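Local coordinates for DNA photolyase (Agrobacterium tumefaciens, PDB 4U63), which probably repairs cyclobutane pyrimidine dimers in DNA with light, using bound flavin-adenine dinucleotide and a methenyltetrahydrofolate antenna, at residues 329-332 with 333-337; 368-371 with 372-376; 235-238 with 239-243. All coordinates share one frame; numbering follows the deposited sequence. Where two conformers were deposited one is given.

Contacts 1 and 2 are neighbours, their centres about 11 Å apart, on two helices of the FAD-binding domain. Trp337 NE1 of contact 1 probably donates a hydrogen bond to Val368 O of contact 2, 2.9 Å away, and Phe334 CD1 packs on Leu372 CD1 at 3.9 Å. Contact 1 is the surface member, with the Lys335 side chain about 10 Å from the bound folate; contact 2 is buried and brings the Ala369 side chain to about 4 Å from the flavin cofactor. Contact 3 stands apart, its centre about 33 Å from that of contact 2, yet it too approaches the cofactor: the Phe237 side chain lies about 5 Å from FAD.

Contact 1 of 3, residues 329-332 with 333-337; sequences DDEK and SFKAW
Asp330 is the N-cap of helix 331-338: its OD1 accepts from Ser333 N at 3.1 Å, occupying an amide of the first helical turn. The N-H reaches OD1 from well above the carboxylate, 60° out of its plane. Placing CG anti to the backbone N (chi1 -168°) folds the carboxylate back over that turn. OD2 is held from the other direction along the chain, by a salt bridge to Arg328. The cap residue's own carbonyl is gripped too. Phe334 N donates to Asp330 O at 3.2 Å, and in one of two deposited conformers Ser333 OG donates to the same oxygen at 2.8 Å, a bond that may not hold in both.

The helix proper continues with Lys335 N to Glu331 O at 2.8 Å. Farther along, the Glu331 and Phe334 side chains run next to each other, pointing the same way, with carboxylate and ring planes 39° apart. Lys382 joins the two, as a salt-bridge partner of Glu331 OE1 and a cation-pi partner of the Phe334 ring. Lys335 crosses Glu331 by its aliphatic part, its charged end making no ion pair there: CE lies 3.9 Å from Glu331 CG, whereas NZ remains 5.1 Å from OE2.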
ATOM      1  N   ASP A 329       6.720 -12.878 -24.738  1.00 29.63           N
ATOM      2  CA  ASP A 329       6.238 -14.067 -24.058  1.00 32.29           C
ATOM      3  C   ASP A 329       7.489 -14.797 -23.592  1.00 32.39           C
ATOM      4  O   ASP A 329       8.051 -15.621 -24.322  1.00 36.77           O
ATOM      5  CB  ASP A 329       5.397 -14.929 -25.009  1.00 36.83           C
ATOM      6  CG  ASP A 329       4.906 -16.233 -24.369  1.00 43.51           C
ATOM      7  OD1 ASP A 329       5.045 -16.419 -23.139  1.00 46.17           O
ATOM      8  OD2 ASP A 329       4.375 -17.080 -25.112  1.00 49.83           O
ATOM      9  N   ASP A 330       7.926 -14.473 -22.373  1.00 33.12           N
ATOM     10  CA  ASP A 330       9.172 -14.999 -21.816  1.00 32.64           C
ATOM     11  C   ASP A 330       9.029 -15.177 -20.306  1.00 31.32           C
ATOM     12  O   ASP A 330       9.545 -14.387 -19.495  1.00 29.46           O
ATOM     13  CB  ASP A 330      10.335 -14.061 -22.170  1.00 32.15           C
ATOM     14  CG  ASP A 330      11.702 -14.665 -21.875  1.00 34.03           C
ATOM     15  OD1 ASP A 330      11.804 -15.663 -21.125  1.00 31.19           O
ATOM     16  OD2 ASP A 330      12.695 -14.119 -22.398  1.00 37.14           O
ATOM     17  N   GLU A 331       8.318 -16.237 -19.938  1.00 31.81           N
ATOM     18  CA  GLU A 331       8.047 -16.528 -18.535  1.00 32.16           C
ATOM     19  C   GLU A 331       9.345 -16.845 -17.766  1.00 30.45           C
ATOM     20  O   GLU A 331       9.438 -16.566 -16.573  1.00 30.83           O
ATOM     21  CB  GLU A 331       7.019 -17.662 -18.436  1.00 35.98           C
ATOM     22  CG  GLU A 331       6.554 -18.018 -17.033  1.00 41.31           C
ATOM     23  CD  GLU A 331       5.716 -16.946 -16.338  1.00 46.20           C
ATOM     24  OE1 GLU A 331       5.349 -15.899 -16.955  1.00 40.35           O
ATOM     25  OE2 GLU A 331       5.419 -17.172 -15.142  1.00 47.55           O
ATOM     26  N   LYS A 332      10.344 -17.405 -18.449  1.00 29.74           N
ATOM     27  CA  LYS A 332      11.653 -17.651 -17.836  1.00 28.05           C
ATOM     28  C   LYS A 332      12.297 -16.349 -17.304  1.00 27.58           C
ATOM     29  O   LYS A 332      12.754 -16.314 -16.158  1.00 27.34           O
ATOM     30  CB  LYS A 332      12.569 -18.365 -18.834  1.00 33.39           C
ATOM     31  CG  LYS A 332      13.964 -18.704 -18.338  1.00 43.00           C
ATOM     32  CD  LYS A 332      14.763 -19.391 -19.442  1.00 50.92           C
ATOM     33  CE  LYS A 332      16.218 -19.590 -19.052  1.00 58.51           C
ATOM     34  NZ  LYS A 332      16.381 -20.632 -18.002  1.00 63.09           N
ATOM     35  N   SER A 333      12.318 -15.291 -18.121  1.00 25.96           N
ATOM     36  CA  SER A 333      12.875 -14.003 -17.690  0.53 25.80           C
ATOM     37  C   SER A 333      12.024 -13.371 -16.591  1.00 25.65           C
ATOM     38  O   SER A 333      12.556 -12.735 -15.677  1.00 26.33           O
ATOM     39  CB  SER A 333      13.015 -13.036 -18.871  0.53 22.62           C
ATOM     40  OG  SER A 333      11.746 -12.675 -19.396  0.53 21.52           O
ATOM     41  N   PHE A 334      10.705 -13.540 -16.680  1.00 24.69           N
ATOM     42  CA  PHE A 334       9.812 -13.030 -15.651  1.00 26.33           C
ATOM     43  C   PHE A 334      10.126 -13.691 -14.325  1.00 25.43           C
ATOM     44  O   PHE A 334      10.217 -13.025 -13.312  1.00 22.39           O
ATOM     45  CB  PHE A 334       8.343 -13.269 -15.987  1.00 27.12           C
ATOM     46  CG  PHE A 334       7.410 -12.828 -14.898  1.00 25.77           C
ATOM     47  CD1 PHE A 334       7.282 -11.477 -14.579  1.00 25.62           C
ATOM     48  CD2 PHE A 334       6.667 -13.757 -14.180  1.00 27.62           C
ATOM     49  CE1 PHE A 334       6.427 -11.069 -13.568  1.00 26.36           C
ATOM     50  CE2 PHE A 334       5.809 -13.352 -13.171  1.00 28.08           C
ATOM     51  CZ  PHE A 334       5.690 -12.008 -12.862  1.00 28.15           C
ATOM     52  N   LYS A 335      10.288 -15.010 -14.345  1.00 25.66           N
ATOM     53  CA  LYS A 335      10.653 -15.745 -13.130  1.00 26.60           C
ATOM     54  C   LYS A 335      11.998 -15.277 -12.566  1.00 26.86           C
ATOM     55  O   LYS A 335      12.126 -15.087 -11.349  1.00 27.54           O
ATOM     56  CB  LYS A 335      10.651 -17.262 -13.377  1.00 27.95           C
ATOM     57  CG  LYS A 335       9.258 -17.866 -13.415  1.00 37.21           C
ATOM     58  CD  LYS A 335       9.330 -19.374 -13.592  1.00 48.82           C
ATOM     59  CE  LYS A 335       7.980 -19.964 -13.955  1.00 65.80           C
ATOM     60  NZ  LYS A 335       8.104 -21.414 -14.256  1.00 78.30           N
ATOM     61  N   ALA A 336      12.989 -15.067 -13.438  1.00 24.21           N
ATOM     62  CA  ALA A 336      14.294 -14.570 -12.985  1.00 24.61           C
ATOM     63  C   ALA A 336      14.132 -13.226 -12.282  1.00 24.29           C
ATOM     64  O   ALA A 336      14.748 -12.978 -11.250  1.00 23.57           O
ATOM     65  CB  ALA A 336      15.267 -14.450 -14.142  1.00 24.99           C
ATOM     66  N   TRP A 337      13.282 -12.366 -12.843  1.00 21.64           N
ATOM     67  CA  TRP A 337      12.970 -11.080 -12.227  1.00 21.88           C
ATOM     68  C   TRP A 337      12.354 -11.256 -10.823  1.00 20.78           C
ATOM     69  O   TRP A 337      12.844 -10.666  -9.842  1.00 21.81           O
ATOM     70  CB  TRP A 337      12.056 -10.269 -13.171  1.00 21.18           C
ATOM     71  CG  TRP A 337      11.623  -8.922 -12.651  1.00 20.28           C
ATOM     72  CD1 TRP A 337      12.339  -7.760 -12.689  1.00 19.71           C
ATOM     73  CD2 TRP A 337      10.370  -8.600 -12.041  1.00 19.27           C
ATOM     74  NE1 TRP A 337      11.624  -6.742 -12.119  1.00 20.89           N
ATOM     75  CE2 TRP A 337      10.405  -7.226 -11.716  1.00 20.85           C
ATOM     76  CE3 TRP A 337       9.220  -9.340 -11.729  1.00 20.02           C
ATOM     77  CZ2 TRP A 337       9.331  -6.572 -11.102  1.00 20.90           C
ATOM     78  CZ3 TRP A 337       8.157  -8.693 -11.110  1.00 21.21           C
ATOM     79  CH2 TRP A 337       8.220  -7.321 -10.802  1.00 21.58           C
TER

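Contact 2 of 3, residues 368-371 with 372-376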
ATOM      1  N   VAL A 368      13.165  -1.564 -10.574  1.00 17.92           N
ATOM      2  CA  VAL A 368      12.787  -2.945 -10.910  1.00 19.43           C
ATOM      3  C   VAL A 368      11.609  -2.989 -11.884  1.00 18.82           C
ATOM      4  O   VAL A 368      11.539  -3.869 -12.745  1.00 20.20           O
ATOM      5  CB  VAL A 368      12.504  -3.839  -9.672  1.00 19.33           C
ATOM      6  CG1 VAL A 368      13.692  -3.844  -8.721  1.00 19.64           C
ATOM      7  CG2 VAL A 368      11.215  -3.463  -8.960  1.00 19.35           C
ATOM      8  N   ALA A 369      10.698  -2.035 -11.741  1.00 19.63           N
ATOM      9  CA  ALA A 369       9.538  -1.934 -12.628  1.00 20.53           C
ATOM     10  C   ALA A 369      10.003  -1.603 -14.040  1.00 19.75           C
ATOM     11  O   ALA A 369       9.591  -2.239 -14.999  1.00 19.50           O
ATOM     12  CB  ALA A 369       8.558  -0.889 -12.107  1.00 21.22           C
ATOM     13  N   SER A 370      10.878  -0.615 -14.162  1.00 19.90           N
ATOM     14  CA  SER A 370      11.441  -0.262 -15.450  1.00 22.16           C
ATOM     15  C   SER A 370      12.227  -1.429 -16.062  1.00 21.94           C
ATOM     16  O   SER A 370      12.143  -1.681 -17.269  1.00 20.93           O
ATOM     17  CB  SER A 370      12.324   0.983 -15.333  1.00 24.59           C
ATOM     18  OG  SER A 370      12.755   1.392 -16.618  1.00 25.81           O
ATOM     19  N   PHE A 371      12.983  -2.155 -15.241  1.00 21.53           N
ATOM     20  CA  PHE A 371      13.718  -3.298 -15.758  1.00 22.53           C
ATOM     21  C   PHE A 371      12.783  -4.345 -16.388  1.00 20.55           C
ATOM     22  O   PHE A 371      13.068  -4.874 -17.470  1.00 20.94           O
ATOM     23  CB  PHE A 371      14.561  -3.948 -14.681  1.00 21.21           C
ATOM     24  CG  PHE A 371      15.533  -4.950 -15.223  1.00 23.03           C
ATOM     25  CD1 PHE A 371      16.762  -4.538 -15.715  1.00 21.62           C
ATOM     26  CD2 PHE A 371      15.216  -6.303 -15.271  1.00 23.82           C
ATOM     27  CE1 PHE A 371      17.662  -5.443 -16.232  1.00 23.52           C
ATOM     28  CE2 PHE A 371      16.121  -7.223 -15.786  1.00 23.34           C
ATOM     29  CZ  PHE A 371      17.346  -6.793 -16.267  1.00 23.04           C
ATOM     30  N   LEU A 372      11.670  -4.631 -15.718  1.00 19.60           N
ATOM     31  CA  LEU A 372      10.699  -5.595 -16.234  1.00 20.04           C
ATOM     32  C   LEU A 372      10.078  -5.154 -17.560  1.00 20.04           C
ATOM     33  O   LEU A 372      10.048  -5.912 -18.527  1.00 20.18           O
ATOM     34  CB  LEU A 372       9.585  -5.815 -15.205  1.00 19.95           C
ATOM     35  CG  LEU A 372       8.534  -6.858 -15.568  1.00 20.96           C
ATOM     36  CD1 LEU A 372       9.175  -8.238 -15.658  1.00 23.19           C
ATOM     37  CD2 LEU A 372       7.400  -6.852 -14.565  1.00 20.54           C
ATOM     38  N   ILE A 373       9.608  -3.910 -17.588  1.00 19.81           N
ATOM     39  CA  ILE A 373       8.850  -3.362 -18.724  1.00 20.63           C
ATOM     40  C   ILE A 373       9.745  -3.095 -19.930  1.00 21.60           C
ATOM     41  O   ILE A 373       9.375  -3.400 -21.075  1.00 23.69           O
ATOM     42  CB  ILE A 373       8.145  -2.044 -18.301  1.00 21.52           C
ATOM     43  CG1 ILE A 373       7.098  -2.340 -17.218  1.00 23.80           C
ATOM     44  CG2 ILE A 373       7.494  -1.335 -19.493  1.00 22.97           C
ATOM     45  CD1 ILE A 373       6.702  -1.134 -16.401  1.00 24.54           C
ATOM     46  N   LYS A 374      10.917  -2.519 -19.682  1.00 21.99           N
ATOM     47  CA  LYS A 374      11.788  -2.068 -20.772  1.00 23.73           C
ATOM     48  C   LYS A 374      12.901  -3.041 -21.092  1.00 24.16           C
ATOM     49  O   LYS A 374      13.041  -3.439 -22.229  1.00 26.49           O
ATOM     50  CB  LYS A 374      12.315  -0.680 -20.462  1.00 24.85           C
ATOM     51  CG  LYS A 374      11.150   0.278 -20.282  1.00 30.65           C
ATOM     52  CD  LYS A 374      11.577   1.695 -20.104  1.00 31.31           C
ATOM     53  CE  LYS A 374      10.361   2.591 -20.002  1.00 28.76           C
ATOM     54  NZ  LYS A 374      10.779   3.994 -19.843  1.00 28.42           N
ATOM     55  N   HIS A 375      13.682  -3.438 -20.100  1.00 23.41           N
ATOM     56  CA  HIS A 375      14.763  -4.401 -20.359  1.00 24.72           C
ATOM     57  C   HIS A 375      14.273  -5.793 -20.712  1.00 23.64           C
ATOM     58  O   HIS A 375      14.855  -6.424 -21.589  1.00 26.92           O
ATOM     59  CB  HIS A 375      15.739  -4.460 -19.191  1.00 23.86           C
ATOM     60  CG  HIS A 375      16.658  -3.293 -19.144  1.00 23.94           C
ATOM     61  ND1 HIS A 375      16.249  -2.051 -18.716  1.00 26.59           N
ATOM     62  CD2 HIS A 375      17.958  -3.165 -19.493  1.00 22.68           C
ATOM     63  CE1 HIS A 375      17.258  -1.210 -18.790  1.00 27.50           C
ATOM     64  NE2 HIS A 375      18.304  -1.858 -19.259  1.00 28.10           N
ATOM     65  N   LEU A 376      13.215  -6.272 -20.052  1.00 23.60           N
ATOM     66  CA  LEU A 376      12.666  -7.605 -20.374  1.00 25.75           C
ATOM     67  C   LEU A 376      11.446  -7.555 -21.307  1.00 24.34           C
ATOM     68  O   LEU A 376      11.016  -8.583 -21.812  1.00 24.76           O
ATOM     69  CB  LEU A 376      12.332  -8.376 -19.094  1.00 24.23           C
ATOM     70  CG  LEU A 376      13.463  -8.445 -18.067  1.00 25.45           C
ATOM     71  CD1 LEU A 376      13.033  -9.247 -16.848  1.00 24.24           C
ATOM     72  CD2 LEU A 376      14.723  -9.046 -18.683  1.00 27.74           C
TER
HETATM   73  O   HOH W   1      12.578   3.707 -17.669  1.00 36.16           O
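The helix 362-375 runs regularly through Leu372 N to Val368 O, Ile373 N to Ala369 O and Lys374 N to Ser370 O, then widens, so that Phe371 O accepts from Leu376 N, five residues on, at 2.9 Å.

Phe371 is the side chain around which the widened turn packs. Its ring receives His375 CB over one face, a CH-pi contact with CB 3.8 Å from the ring centroid. The imidazole continues past the phenyl rim: the two planes are only 10° from parallel, but the centroids are 5.0 Å apart, so the imidazole lies mostly past the phenyl and little of one ring covers the other. His375 reaches this place with CG beside its own backbone N and anti to the carbonyl carbon (chi1 -76°). His375 NE2 is hydrogen-bonded to His480 ND1. Leu376 meets the phenyl ring obliquely, CD2 lying 3.7 Å from Phe371 CE2.

A polar link runs along another side of the helix. The extended Lys374 chain passes Ser370, with CD 3.7 Å from Ser370 OG, and its NZ donates to a water at 2.8 Å. The same water is hydrogen-bonded to Ser370 OG, bridging the two residues. The ammonium also bonds to the carbonyls of Phe416 and Arg418, so this charge is held by several oxygens in a buried setting.

Ala369 touches FAD, and with Ile373 packs on Trp403 of helix 398-407. This is a pi-type turn at the C-terminal end of a helix that lines the flavin pocket of the photolyase FAD-binding domain.

Contact 3 of 3, residues 235-238 with 239-243; sequences DDFI and DGALK
Phe237 and Leu242 form the tight half of this contact, where the chain leaves helix 227-238 and folds back over its last turn. Leu242 N sits over one face of the phenyl ring, displaced toward the rim and 3.4 Å from Phe237 CE1. Leu242 CB adds a CH-pi contact over the face, 4.1 Å from the ring centroid. The two side chains cross at about a right angle, and the ring is placed under the returning chain by a first torsion that sets CG anti to the backbone N (chi1 -177°). Ala241 CB packs against the ring as well, 3.8 Å from Phe237 CD1. Leu242 then extends the apolar patch alongside Ile238, its CD2 lying 3.9 Å from Ile238 CD1. Both of these side chains rest on Leu281, while Phe293 meets the phenyl ring.

Backbone bonds fix the fold-back. Asp239 N still bonds to Asp235 O as in a regular helix, but Phe237 O takes Leu242 N, five residues on, at 2.9 Å, and Gly240 N only weakly.

The other side is loose and wet. Asp235, Asp236 and Asp239 are exposed, their carboxylates well separated, and water does much of the joining. One water donates to Asp236 O and accepts from Ala241 N, at 2.9 Å from the latter. A second donates to Ile238 O and, on the loop side, to Gly240 O, so the Asp236 and Ile238 carbonyls of the last helical turn are met by water. At Gly240 the backbone (phi -131°, psi -110°) takes a conformation open mainly to glycine, and this turns the chain back toward the Phe237 ring.

This is a helix C-terminus closed by a backbone bond of i to i+5 type, its apolar side turned inward with Phe237 near the FAD site.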
ATOM      1  N   ASP A 235       5.424   8.040  15.360  1.00 18.21           N
ATOM      2  CA  ASP A 235       6.196   8.669  16.448  1.00 20.04           C
ATOM      3  C   ASP A 235       7.703   8.641  16.192  1.00 19.58           C
ATOM      4  O   ASP A 235       8.413   9.655  16.358  1.00 20.55           O
ATOM      5  CB  ASP A 235       5.928   7.960  17.785  1.00 26.06           C
ATOM      6  CG  ASP A 235       4.557   8.270  18.375  1.00 29.64           C
ATOM      7  OD1 ASP A 235       3.836   9.148  17.865  1.00 32.63           O
ATOM      8  OD2 ASP A 235       4.199   7.613  19.378  1.00 33.92           O
ATOM      9  N   ASP A 236       8.194   7.473  15.812  1.00 19.94           N
ATOM     10  CA  ASP A 236       9.611   7.306  15.553  1.00 21.31           C
ATOM     11  C   ASP A 236      10.082   8.150  14.364  1.00 19.62           C
ATOM     12  O   ASP A 236      11.176   8.716  14.394  1.00 19.86           O
ATOM     13  CB  ASP A 236       9.941   5.835  15.313  1.00 20.87           C
ATOM     14  CG  ASP A 236      11.434   5.596  15.203  1.00 23.58           C
ATOM     15  OD1 ASP A 236      12.186   6.006  16.124  1.00 23.85           O
ATOM     16  OD2 ASP A 236      11.851   5.004  14.198  1.00 25.58           O
ATOM     17  N   PHE A 237       9.242   8.246  13.329  1.00 18.39           N
ATOM     18  CA  PHE A 237       9.574   9.043  12.172  1.00 17.70           C
ATOM     19  C   PHE A 237       9.636  10.535  12.519  1.00 17.59           C
ATOM     20  O   PHE A 237      10.589  11.226  12.142  1.00 18.57           O
ATOM     21  CB  PHE A 237       8.574   8.813  11.037  1.00 18.12           C
ATOM     22  CG  PHE A 237       8.913   9.559   9.780  1.00 20.16           C
ATOM     23  CD1 PHE A 237      10.054   9.230   9.056  1.00 18.99           C
ATOM     24  CD2 PHE A 237       8.096  10.596   9.313  1.00 18.53           C
ATOM     25  CE1 PHE A 237      10.374   9.909   7.895  1.00 20.62           C
ATOM     26  CE2 PHE A 237       8.426  11.289   8.157  1.00 17.71           C
ATOM     27  CZ  PHE A 237       9.562  10.943   7.450  1.00 18.75           C
ATOM     28  N   ILE A 238       8.642  11.026  13.252  1.00 18.83           N
ATOM     29  CA  ILE A 238       8.600  12.458  13.610  1.00 19.45           C
ATOM     30  C   ILE A 238       9.822  12.813  14.447  1.00 19.23           C
ATOM     31  O   ILE A 238      10.502  13.810  14.182  1.00 20.96           O
ATOM     32  CB  ILE A 238       7.297  12.837  14.352  1.00 19.11           C
ATOM     33  CG1 ILE A 238       6.068  12.659  13.433  1.00 20.11           C
ATOM     34  CG2 ILE A 238       7.354  14.278  14.888  1.00 19.88           C
ATOM     35  CD1 ILE A 238       6.037  13.521  12.185  1.00 21.67           C
ATOM     36  N   ASP A 239      10.108  11.963  15.434  1.00 18.53           N
ATOM     37  CA  ASP A 239      11.255  12.143  16.318  1.00 20.51           C
ATOM     38  C   ASP A 239      12.575  11.679  15.688  1.00 20.14           C
ATOM     39  O   ASP A 239      13.630  11.804  16.309  1.00 21.05           O
ATOM     40  CB  ASP A 239      11.063  11.365  17.648  1.00 21.69           C
ATOM     41  CG  ASP A 239      10.278  12.149  18.707  1.00 29.97           C
ATOM     42  OD1 ASP A 239       9.924  13.323  18.497  1.00 35.92           O
ATOM     43  OD2 ASP A 239      10.017  11.567  19.778  1.00 37.03           O
ATOM     44  N   GLY A 240      12.512  11.133  14.474  1.00 21.62           N
ATOM     45  CA  GLY A 240      13.672  10.577  13.818  1.00 20.47           C
ATOM     46  C   GLY A 240      13.862  11.049  12.398  1.00 19.58           C
ATOM     47  O   GLY A 240      14.169  12.224  12.158  1.00 19.47           O
ATOM     48  N   ALA A 241      13.645  10.119  11.462  1.00 20.96           N
ATOM     49  CA  ALA A 241      14.025  10.281  10.056  1.00 20.38           C
ATOM     50  C   ALA A 241      13.316  11.401   9.302  1.00 20.33           C
ATOM     51  O   ALA A 241      13.721  11.728   8.188  1.00 20.68           O
ATOM     52  CB  ALA A 241      13.857   8.959   9.311  1.00 21.00           C
ATOM     53  N   LEU A 242      12.271  11.998   9.872  1.00 19.25           N
ATOM     54  CA  LEU A 242      11.715  13.212   9.256  1.00 19.29           C
ATOM     55  C   LEU A 242      12.849  14.217   9.052  1.00 18.80           C
ATOM     56  O   LEU A 242      12.911  14.898   8.031  1.00 20.12           O
ATOM     57  CB  LEU A 242      10.608  13.827  10.096  1.00 19.02           C
ATOM     58  CG  LEU A 242      10.025  15.158   9.588  1.00 19.53           C
ATOM     59  CD1 LEU A 242       9.537  15.071   8.146  1.00 20.04           C
ATOM     60  CD2 LEU A 242       8.895  15.587  10.507  1.00 21.53           C
ATOM     61  N   LYS A 243      13.752  14.299  10.030  1.00 19.40           N
ATOM     62  CA  LYS A 243      14.928  15.134   9.883  1.00 19.73           C
ATOM     63  C   LYS A 243      15.859  14.546   8.819  1.00 22.68           C
ATOM     64  O   LYS A 243      16.405  13.438   8.985  1.00 24.78           O
ATOM     65  CB  LYS A 243      15.690  15.292  11.202  1.00 20.24           C
ATOM     66  CG  LYS A 243      16.764  16.364  11.100  1.00 22.17           C
ATOM     67  CD  LYS A 243      17.518  16.555  12.392  1.00 23.04           C
ATOM     68  CE  LYS A 243      18.641  17.579  12.253  1.00 26.66           C
ATOM     69  NZ  LYS A 243      19.019  18.192  13.551  1.00 27.55           N
TER
HETATM   70  O   HOH W   2      13.461   7.443  12.548  1.00 23.61           O
HETATM   71  O   HOH W   3      13.338  14.258  14.106  1.00 20.18           O